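Long-range contacts in protein BA_2500 (Bacillus anthracis, PDB 4GUC), which is of unknown function but belongs to the DUF5065 family, whose E-set relationship is consistent with an immunoglobulin-like beta-sandwich domain: residues T10-N15 with E108-G113; E27-G32 with F40-Y45; Y57-N62 with P97-A102. All blocks are in the same frame, centred on the assembly; numbering follows the deposited sequence.

Overall arrangement
Three contacts show how a small domain made mostly of strands is tied together by chain segments distant in sequence. Interaction 1 closes the longest loop, bringing the segment before helix 16-22 against the start of strand 109-119; the other two are nested within that loop, interaction 2 closing before interaction 3 opens. Their centres lie about 14 to 18 Å apart. Interactions 1 and 3 share the larger sheet, in which strand 98-106 is neighbour to both 53-59 and 109-119, and W11 packs against Y57 between them. Interaction 2 involves the smaller sheet of strands 39-45 and 84-90, yet F40 reaches A102 and L29 touches Y112 and G113, so the three contacts touch one another through neighbouring residues of the two sheets.

Interaction 1. Residues T10-N15 with E108-G113; sequences TWRWQN and ENYYYG
The backbone N-H of R12 is directed at the phenolic oxygen of Y110, with N and OH 3.2 Å apart and an N-H...O angle of 158°. This is the one direct hydrogen bond between the loop and the strand, and it fixes the tip of a ring that three consecutive loop residues surround. W11 comes to the edge of that ring, its CG 3.8 Å from CE1 of Y110, and the two aromatic planes meet obliquely at 59°. On the other side of the hydroxyl, CE2 of Y110 touches CB of R12 at 3.7 Å. W13 completes the aromatic cluster by turning the edge of its indole toward the face of Y110, in an offset edge-to-face pair with centroids 5.5 Å apart.

Farther out, the guanidinium of R12, in one of two deposited conformers, meets E108 through water. One water accepts from NH2 and donates to the carbonyl O of E108; a second donates to the same O at 2.8 Å and is held only weakly by NE. The charges themselves stay apart, NH2 and OE1 being 4.5 Å from each other. K55 makes a cation-pi contact with W11, while Y110 is held by backbone bonding to D24. The contact therefore rests chiefly on aromatic packing given direction by a single N-H...O bond, with the charge pair at the surface probably adding only a solvent-screened attraction.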
loop_
_atom_site.group_PDB
_atom_site.type_symbol
_atom_site.label_atom_id
_atom_site.label_comp_id
_atom_site.label_asym_id
_atom_site.label_seq_id
_atom_site.Cartn_x
_atom_site.Cartn_y
_atom_site.Cartn_z
ATOM N N THR A 10 6.679 8.509 -7.373
ATOM C CA THR A 10 5.937 9.114 -8.481
ATOM C C THR A 10 4.409 9.129 -8.422
ATOM O O THR A 10 3.739 9.784 -9.241
ATOM C CB THR A 10 6.244 8.338 -9.812
ATOM O OG1 THR A 10 5.822 6.972 -9.699
ATOM C CG2 THR A 10 7.706 8.373 -10.169
ATOM N N TRP A 11 3.843 8.429 -7.452
ATOM C CA TRP A 11 2.382 8.329 -7.352
ATOM C C TRP A 11 1.745 9.663 -6.978
ATOM O O TRP A 11 2.358 10.522 -6.356
ATOM C CB TRP A 11 2.004 7.115 -6.527
ATOM C CG TRP A 11 2.225 5.828 -7.287
ATOM C CD1 TRP A 11 2.983 5.617 -8.414
ATOM C CD2 TRP A 11 1.835 4.533 -6.826
ATOM N NE1 TRP A 11 2.998 4.275 -8.733
ATOM C CE2 TRP A 11 2.299 3.585 -7.773
ATOM C CE3 TRP A 11 1.067 4.086 -5.753
ATOM C CZ2 TRP A 11 2.041 2.212 -7.637
ATOM C CZ3 TRP A 11 0.847 2.732 -5.618
ATOM C CH2 TRP A 11 1.322 1.826 -6.550
ATOM N N ARG A 12 0.483 9.816 -7.331
ATOM C CA ARG A 12 -0.191 11.084 -7.120
ATOM C C ARG A 12 -0.336 11.586 -5.677
ATOM O O ARG A 12 -0.067 12.759 -5.416
ATOM C CB ARG A 12 -1.553 11.056 -7.814
ATOM C CG ARG A 12 -2.183 12.446 -7.923
ATOM C CD ARG A 12 -3.478 12.435 -8.721
ATOM N NE ARG A 12 -3.284 11.895 -10.063
ATOM C CZ ARG A 12 -2.923 12.608 -11.130
ATOM N NH1 ARG A 12 -2.716 13.910 -11.038
ATOM N NH2 ARG A 12 -2.784 12.010 -12.300
ATOM N N TRP A 13 -0.735 10.719 -4.755
ATOM C CA TRP A 13 -0.948 11.114 -3.360
ATOM C C TRP A 13 0.193 10.671 -2.456
ATOM O O TRP A 13 0.375 9.475 -2.206
ATOM C CB TRP A 13 -2.270 10.519 -2.883
ATOM C CG TRP A 13 -3.397 10.777 -3.823
ATOM C CD1 TRP A 13 -4.101 9.844 -4.533
ATOM C CD2 TRP A 13 -3.887 12.055 -4.240
ATOM N NE1 TRP A 13 -5.044 10.464 -5.314
ATOM C CE2 TRP A 13 -4.927 11.822 -5.156
ATOM C CE3 TRP A 13 -3.571 13.377 -3.899
ATOM C CZ2 TRP A 13 -5.644 12.867 -5.751
ATOM C CZ3 TRP A 13 -4.288 14.421 -4.483
ATOM C CH2 TRP A 13 -5.310 14.158 -5.405
ATOM N N GLN A 14 0.922 11.633 -1.898
ATOM C CA GLN A 14 2.054 11.314 -1.025
ATOM C C GLN A 14 1.837 11.848 0.378
ATOM O O GLN A 14 2.773 11.989 1.151
ATOM C CB GLN A 14 3.334 11.925 -1.582
ATOM C CG GLN A 14 3.652 11.565 -3.025
ATOM C CD GLN A 14 4.061 10.160 -3.208
ATOM O OE1 GLN A 14 4.626 9.537 -2.314
ATOM N NE2 GLN A 14 3.824 9.646 -4.398
ATOM N N ASN A 15 0.596 12.209 0.666
ATOM C CA ASN A 15 0.196 12.686 1.966
ATOM C C ASN A 15 -1.040 11.870 2.360
ATOM O O ASN A 15 -1.952 11.732 1.542
ATOM C CB ASN A 15 -0.090 14.189 1.820
ATOM C CG ASN A 15 -0.643 14.778 3.020
ATOM O OD1 ASN A 15 -1.858 14.657 3.245
ATOM N ND2 ASN A 15 0.164 15.543 3.740
ATOM N N GLU A 108 -5.126 5.019 -14.156
ATOM C CA GLU A 108 -4.997 6.362 -13.596
ATOM C C GLU A 108 -5.653 6.475 -12.217
ATOM O O GLU A 108 -5.655 7.561 -11.624
ATOM C CB GLU A 108 -5.726 7.361 -14.510
ATOM C CG GLU A 108 -5.244 7.455 -15.935
ATOM C CD GLU A 108 -3.889 8.125 -16.075
ATOM O OE1 GLU A 108 -3.289 8.478 -15.027
ATOM O OE2 GLU A 108 -3.445 8.338 -17.236
ATOM N N ASN A 109 -6.186 5.374 -11.682
ATOM C CA ASN A 109 -6.897 5.397 -10.411
ATOM C C ASN A 109 -6.117 4.795 -9.261
ATOM O O ASN A 109 -5.252 3.938 -9.445
ATOM C CB ASN A 109 -8.227 4.650 -10.599
ATOM C CG ASN A 109 -9.133 5.314 -11.647
ATOM O OD1 ASN A 109 -9.188 6.545 -11.761
ATOM N ND2 ASN A 109 -9.809 4.497 -12.438
ATOM N N TYR A 110 -6.462 5.223 -8.057
ATOM C CA TYR A 110 -5.814 4.768 -6.848
ATOM C C TYR A 110 -6.802 4.221 -5.834
ATOM O O TYR A 110 -7.906 4.746 -5.694
ATOM C CB TYR A 110 -5.011 5.883 -6.200
ATOM C CG TYR A 110 -3.833 6.332 -7.042
ATOM C CD1 TYR A 110 -2.599 5.733 -6.919
ATOM C CD2 TYR A 110 -3.958 7.362 -7.948
ATOM C CE1 TYR A 110 -1.522 6.168 -7.664
ATOM C CE2 TYR A 110 -2.906 7.772 -8.715
ATOM C CZ TYR A 110 -1.678 7.149 -8.571
ATOM O OH TYR A 110 -0.579 7.583 -9.301
ATOM N N TYR A 111 -6.348 3.195 -5.123
ATOM C CA TYR A 111 -7.091 2.470 -4.087
ATOM C C TYR A 111 -6.246 2.283 -2.852
ATOM O O TYR A 111 -5.004 2.303 -2.968
ATOM C CB TYR A 111 -7.490 1.093 -4.629
ATOM C CG TYR A 111 -8.277 1.207 -5.918
ATOM C CD1 TYR A 111 -9.652 1.292 -5.897
ATOM C CD2 TYR A 111 -7.634 1.285 -7.154
ATOM C CE1 TYR A 111 -10.392 1.459 -7.097
ATOM C CE2 TYR A 111 -8.347 1.444 -8.335
ATOM C CZ TYR A 111 -9.711 1.515 -8.302
ATOM O OH TYR A 111 -10.407 1.663 -9.503
ATOM N N TYR A 112 -6.842 2.175 -1.668
ATOM C CA TYR A 112 -6.034 1.981 -0.465
ATOM C C TYR A 112 -6.810 1.159 0.540
ATOM O O TYR A 112 -8.020 0.991 0.394
ATOM C CB TYR A 112 -5.559 3.325 0.100
ATOM C CG TYR A 112 -6.601 4.133 0.813
ATOM C CD1 TYR A 112 -6.431 4.553 2.147
ATOM C CD2 TYR A 112 -7.796 4.476 0.185
ATOM C CE1 TYR A 112 -7.427 5.277 2.809
ATOM C CE2 TYR A 112 -8.761 5.201 0.838
ATOM C CZ TYR A 112 -8.593 5.578 2.154
ATOM O OH TYR A 112 -9.602 6.301 2.753
ATOM N N GLY A 113 -6.121 0.639 1.551
ATOM C CA GLY A 113 -6.743 -0.189 2.579
ATOM C C GLY A 113 -6.785 0.428 3.968
ATOM O O GLY A 113 -7.146 -0.257 4.939
HETATM O O HOH W 1 -3.033 9.101 -12.581
HETATM O O HOH W 2 -5.666 9.977 -10.179
#

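Interaction 2. Residues E27-G32 with F40-Y45; sequences EELAVG and FDVTIY
L29 brings the end of its side chain to three residues of strand 40-45. Its CB lies over G113, 3.5 Å from that residue's CA. CG stands anti to the carbonyl carbon (chi1 -76°), where it comes 3.8 Å from CD1 of I44. At the tip the two methyls divide the work. CD2 is 3.6 Å from the same CD1 of I44, the two side chains crossing at about a right angle, and it has looser contacts with CG2 of V42 and, at the ring edge of F40, with CZ. CD1 instead faces Y112 and A102 in the larger sheet.

V31 does the same job at the other end of the loop. Its CG1 meets CE1 of F40 at 3.5 Å and CG1 of V42 at 3.6 Å, crossing each side chain at about a right angle. Between these apolar contacts the carbonyl O of E28 rests on CG1 of V42, 3.4 Å away, and takes a hydrogen bond of 2.7 Å from a water that T43 N reaches only weakly. The aliphatic part of E28 lies beside this, with CG 3.8 Å from the carbonyl O of T43.

Across the strand, F40, V42 and I44 bond through their backbones to strand 84-90, so the loop runs along the side of 40-45 that faces away from that partner. F40 and I44 also reach A102 and M104 of strand 98-106. A short 3-10 turn thus inserts its leucine between two facing sheets, an arrangement consistent with a loop that packs along the edge of one sheet of a beta-sandwich, as in the immunoglobulin-like E-set domains.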
loop_
_atom_site.group_PDB
_atom_site.type_symbol
_atom_site.label_atom_id
_atom_site.label_comp_id
_atom_site.label_asym_id
_atom_site.label_seq_id
_atom_site.Cartn_x
_atom_site.Cartn_y
_atom_site.Cartn_z
ATOM N N GLU A 27 -11.821 -2.990 0.809
ATOM C CA GLU A 27 -11.596 -3.924 1.927
ATOM C C GLU A 27 -10.565 -5.001 1.697
ATOM O O GLU A 27 -9.904 -5.435 2.656
ATOM C CB GLU A 27 -12.954 -4.465 2.425
ATOM C CG GLU A 27 -13.794 -3.300 3.019
ATOM C CD GLU A 27 -15.190 -3.631 3.525
ATOM O OE1 GLU A 27 -15.479 -4.833 3.751
ATOM O OE2 GLU A 27 -15.980 -2.642 3.716
ATOM N N GLU A 28 -10.332 -5.362 0.433
ATOM C CA GLU A 28 -9.339 -6.386 0.107
ATOM C C GLU A 28 -7.929 -5.919 0.484
ATOM O O GLU A 28 -7.019 -6.750 0.645
ATOM C CB GLU A 28 -9.384 -6.805 -1.374
ATOM C CG GLU A 28 -10.665 -7.459 -1.855
ATOM C CD GLU A 28 -11.878 -6.538 -1.909
ATOM O OE1 GLU A 28 -11.701 -5.295 -1.907
ATOM O OE2 GLU A 28 -13.018 -7.064 -1.989
ATOM N N LEU A 29 -7.717 -4.597 0.571
ATOM C CA LEU A 29 -6.414 -4.077 0.971
ATOM C C LEU A 29 -6.257 -3.835 2.472
ATOM O O LEU A 29 -5.175 -3.484 2.958
ATOM C CB LEU A 29 -6.071 -2.766 0.262
ATOM C CG LEU A 29 -5.643 -2.831 -1.184
ATOM C CD1 LEU A 29 -5.590 -1.429 -1.819
ATOM C CD2 LEU A 29 -4.252 -3.504 -1.242
ATOM N N ALA A 30 -7.342 -3.994 3.241
ATOM C CA ALA A 30 -7.342 -3.755 4.716
ATOM C C ALA A 30 -6.958 -5.005 5.530
ATOM O O ALA A 30 -7.797 -5.652 6.156
ATOM C CB ALA A 30 -8.695 -3.217 5.152
ATOM N N VAL A 31 -5.647 -5.200 5.649
ATOM C CA VAL A 31 -5.015 -6.345 6.276
ATOM C C VAL A 31 -4.987 -6.376 7.798
ATOM O O VAL A 31 -4.729 -7.412 8.405
ATOM C CB VAL A 31 -3.527 -6.474 5.719
ATOM C CG1 VAL A 31 -3.575 -6.667 4.183
ATOM C CG2 VAL A 31 -2.650 -5.246 6.040
ATOM N N GLY A 32 -5.212 -5.212 8.390
ATOM C CA GLY A 32 -5.203 -5.099 9.835
ATOM C C GLY A 32 -3.764 -4.936 10.265
ATOM O O GLY A 32 -2.862 -4.849 9.443
ATOM N N PHE A 40 2.132 -10.155 4.143
ATOM C CA PHE A 40 1.067 -9.343 3.527
ATOM C C PHE A 40 0.690 -10.179 2.309
ATOM O O PHE A 40 1.552 -10.480 1.501
ATOM C CB PHE A 40 1.643 -7.982 3.133
ATOM C CG PHE A 40 0.707 -7.100 2.377
ATOM C CD1 PHE A 40 -0.092 -6.162 3.023
ATOM C CD2 PHE A 40 0.620 -7.202 1.005
ATOM C CE1 PHE A 40 -0.961 -5.336 2.308
ATOM C CE2 PHE A 40 -0.246 -6.363 0.286
ATOM C CZ PHE A 40 -1.022 -5.431 0.952
ATOM N N ASP A 41 -0.588 -10.544 2.152
ATOM C CA ASP A 41 -0.985 -11.391 1.012
ATOM C C ASP A 41 -2.439 -11.105 0.708
ATOM O O ASP A 41 -3.325 -11.486 1.474
ATOM C CB ASP A 41 -0.690 -12.854 1.385
ATOM C CG ASP A 41 -0.975 -13.876 0.264
ATOM O OD1 ASP A 41 -1.548 -13.550 -0.796
ATOM O OD2 ASP A 41 -0.584 -15.073 0.456
ATOM N N VAL A 42 -2.665 -10.407 -0.397
ATOM C CA VAL A 42 -4.000 -10.015 -0.834
ATOM C C VAL A 42 -4.300 -10.363 -2.281
ATOM O O VAL A 42 -3.408 -10.352 -3.122
ATOM C CB VAL A 42 -4.203 -8.482 -0.636
ATOM C CG1 VAL A 42 -3.931 -8.103 0.852
ATOM C CG2 VAL A 42 -3.288 -7.662 -1.517
ATOM N N THR A 43 -5.570 -10.633 -2.581
ATOM C CA THR A 43 -6.037 -10.927 -3.956
ATOM C C THR A 43 -7.126 -9.885 -4.238
ATOM O O THR A 43 -8.086 -9.776 -3.463
ATOM C CB THR A 43 -6.543 -12.356 -4.149
ATOM O OG1 THR A 43 -5.444 -13.254 -3.971
ATOM C CG2 THR A 43 -7.108 -12.548 -5.576
ATOM N N ILE A 44 -7.025 -9.189 -5.364
ATOM C CA ILE A 44 -7.915 -8.089 -5.708
ATOM C C ILE A 44 -8.362 -8.120 -7.152
ATOM O O ILE A 44 -7.540 -8.401 -8.049
ATOM C CB ILE A 44 -7.084 -6.756 -5.544
ATOM C CG1 ILE A 44 -6.415 -6.691 -4.159
ATOM C CG2 ILE A 44 -7.966 -5.558 -5.771
ATOM C CD1 ILE A 44 -5.501 -5.499 -3.931
ATOM N N TYR A 45 -9.639 -7.861 -7.418
ATOM C CA TYR A 45 -10.120 -7.771 -8.792
ATOM C C TYR A 45 -9.518 -6.514 -9.437
ATOM O O TYR A 45 -9.691 -5.406 -8.896
ATOM C CB TYR A 45 -11.644 -7.692 -8.860
ATOM C CG TYR A 45 -12.165 -7.343 -10.246
ATOM C CD1 TYR A 45 -12.064 -8.256 -11.306
ATOM C CD2 TYR A 45 -12.804 -6.116 -10.505
ATOM C CE1 TYR A 45 -12.523 -7.978 -12.536
ATOM C CE2 TYR A 45 -13.286 -5.835 -11.760
ATOM C CZ TYR A 45 -13.163 -6.775 -12.783
ATOM O OH TYR A 45 -13.672 -6.490 -14.053
HETATM O O HOH W 3 -7.492 -9.319 -0.146
#

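Interaction 3. Residues Y57-N62 with P97-A102; sequences YQLSGN and PGTYVA
Y57 and V101 face each other as an antiparallel hydrogen-bonded pair, and their short strand segments run at 137° between directions. Y57 N gives to V101 O at 2.9 Å nearly along the C=O axis, and V101 N returns a bond to Y57 O. Beyond the non-hydrogen-bonded pair of Q58 and Y100, L59 N bonds T99 O at 2.8 Å. The return link is bridged by a water, which donates to L59 O and accepts from T99 N.

On one face of the sheet, Q58 spans the ring of Y100. With CG anti to the backbone N (chi1 -178°), its methylene CG sits over the ring face, 4.1 Å from the centroid, in a CH-pi contact. The extended chain then carries NE2 to the hydroxyl, where it donates to Y100 OH at 3.1 Å; the amide plane stands 82° from the ring, and the phenolic oxygen lies close to the amide plane. OE1 of Q58 takes a bond of 2.8 Å from OG of S60 on a lone pair, so both ends of the amide are held. Y100 OH in turn bonds N96 O.

The opposite face carries Y57 and V101, whose CB and CG1 meet at 4.2 Å; V101 also packs on Y16 and L19 of helix 16-22, and Y57 OH bonds D9. Strand 53-59 thus joins 98-106 with one face turned to the helix, and the pairing is an antiparallel ladder in the larger sheet, consistent with the beta-sandwich of E-set domains.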
loop_
_atom_site.group_PDB
_atom_site.type_symbol
_atom_site.label_atom_id
_atom_site.label_comp_id
_atom_site.label_asym_id
_atom_site.label_seq_id
_atom_site.Cartn_x
_atom_site.Cartn_y
_atom_site.Cartn_z
ATOM N N TYR A 57 3.598 2.024 2.072
ATOM C CA TYR A 57 4.233 3.243 2.522
ATOM C C TYR A 57 4.150 3.368 4.038
ATOM O O TYR A 57 3.176 2.947 4.663
ATOM C CB TYR A 57 3.491 4.478 2.004
ATOM C CG TYR A 57 3.449 4.749 0.504
ATOM C CD1 TYR A 57 4.369 5.607 -0.088
ATOM C CD2 TYR A 57 2.450 4.233 -0.310
ATOM C CE1 TYR A 57 4.313 5.919 -1.447
ATOM C CE2 TYR A 57 2.391 4.531 -1.658
ATOM C CZ TYR A 57 3.303 5.389 -2.225
ATOM O OH TYR A 57 3.149 5.665 -3.556
ATOM N N GLN A 58 5.170 3.978 4.641
ATOM C CA GLN A 58 5.161 4.276 6.048
ATOM C C GLN A 58 4.632 5.720 6.186
ATOM O O GLN A 58 4.945 6.603 5.386
ATOM C CB GLN A 58 6.575 4.222 6.639
ATOM C CG GLN A 58 6.608 4.474 8.118
ATOM C CD GLN A 58 8.017 4.631 8.657
ATOM O OE1 GLN A 58 8.492 5.763 8.756
ATOM N NE2 GLN A 58 8.715 3.543 8.860
ATOM N N LEU A 59 3.803 5.957 7.200
ATOM C CA LEU A 59 3.252 7.284 7.473
ATOM C C LEU A 59 4.116 7.889 8.600
ATOM O O LEU A 59 4.071 7.404 9.749
ATOM C CB LEU A 59 1.765 7.179 7.875
ATOM C CG LEU A 59 1.045 8.479 8.277
ATOM C CD1 LEU A 59 1.178 9.561 7.263
ATOM C CD2 LEU A 59 -0.424 8.224 8.553
ATOM N N SER A 60 4.868 8.948 8.295
ATOM C CA SER A 60 5.712 9.569 9.287
ATOM C C SER A 60 6.113 10.941 8.819
ATOM O O SER A 60 6.137 11.240 7.629
ATOM C CB SER A 60 6.918 8.698 9.611
ATOM O OG SER A 60 7.734 8.485 8.487
ATOM N N GLY A 61 6.429 11.788 9.780
ATOM C CA GLY A 61 6.828 13.142 9.473
ATOM C C GLY A 61 6.053 14.141 10.303
ATOM O O GLY A 61 5.161 13.795 11.078
ATOM N N ASN A 62 6.408 15.395 10.125
ATOM C CA ASN A 62 5.789 16.456 10.840
ATOM C C ASN A 62 4.463 16.793 10.173
ATOM O O ASN A 62 4.300 16.632 8.982
ATOM C CB ASN A 62 6.690 17.694 10.784
ATOM C CG ASN A 62 6.180 18.812 11.642
ATOM O OD1 ASN A 62 5.598 19.740 11.125
ATOM N ND2 ASN A 62 6.297 18.675 12.971
ATOM N N PRO A 97 8.906 -0.583 13.419
ATOM C CA PRO A 97 7.584 -0.418 14.002
ATOM C C PRO A 97 6.992 0.986 13.758
ATOM O O PRO A 97 7.672 1.994 13.909
ATOM C CB PRO A 97 7.822 -0.696 15.483
ATOM C CG PRO A 97 8.953 -1.690 15.460
ATOM C CD PRO A 97 9.854 -1.175 14.381
ATOM N N GLY A 98 5.747 1.031 13.321
ATOM C CA GLY A 98 5.084 2.299 13.052
ATOM C C GLY A 98 3.785 2.091 12.312
ATOM O O GLY A 98 3.223 0.991 12.350
ATOM N N THR A 99 3.315 3.150 11.657
ATOM C CA THR A 99 2.057 3.153 10.920
ATOM C C THR A 99 2.339 3.120 9.432
ATOM O O THR A 99 3.211 3.836 8.933
ATOM C CB THR A 99 1.216 4.378 11.302
ATOM O OG1 THR A 99 0.973 4.342 12.717
ATOM C CG2 THR A 99 -0.105 4.427 10.567
ATOM N N TYR A 100 1.598 2.274 8.712
ATOM C CA TYR A 100 1.763 2.054 7.266
ATOM C C TYR A 100 0.451 2.043 6.529
ATOM O O TYR A 100 -0.595 2.035 7.170
ATOM C CB TYR A 100 2.457 0.697 7.074
ATOM C CG TYR A 100 3.894 0.669 7.560
ATOM C CD1 TYR A 100 4.203 0.496 8.899
ATOM C CD2 TYR A 100 4.948 0.793 6.661
ATOM C CE1 TYR A 100 5.531 0.488 9.357
ATOM C CE2 TYR A 100 6.268 0.776 7.100
ATOM C CZ TYR A 100 6.556 0.637 8.456
ATOM O OH TYR A 100 7.885 0.608 8.879
ATOM N N VAL A 101 0.525 2.055 5.199
ATOM C CA VAL A 101 -0.682 1.980 4.375
ATOM C C VAL A 101 -0.347 1.318 3.068
ATOM O O VAL A 101 0.750 1.506 2.538
ATOM C CB VAL A 101 -1.359 3.367 4.113
ATOM C CG1 VAL A 101 -0.440 4.331 3.405
ATOM C CG2 VAL A 101 -2.701 3.212 3.357
ATOM N N ALA A 102 -1.260 0.476 2.567
ATOM C CA ALA A 102 -1.093 -0.194 1.287
ATOM C C ALA A 102 -1.940 0.555 0.261
ATOM O O ALA A 102 -3.135 0.818 0.484
ATOM C CB ALA A 102 -1.494 -1.669 1.347
HETATM O O HOH W 4 5.163 5.416 11.440
#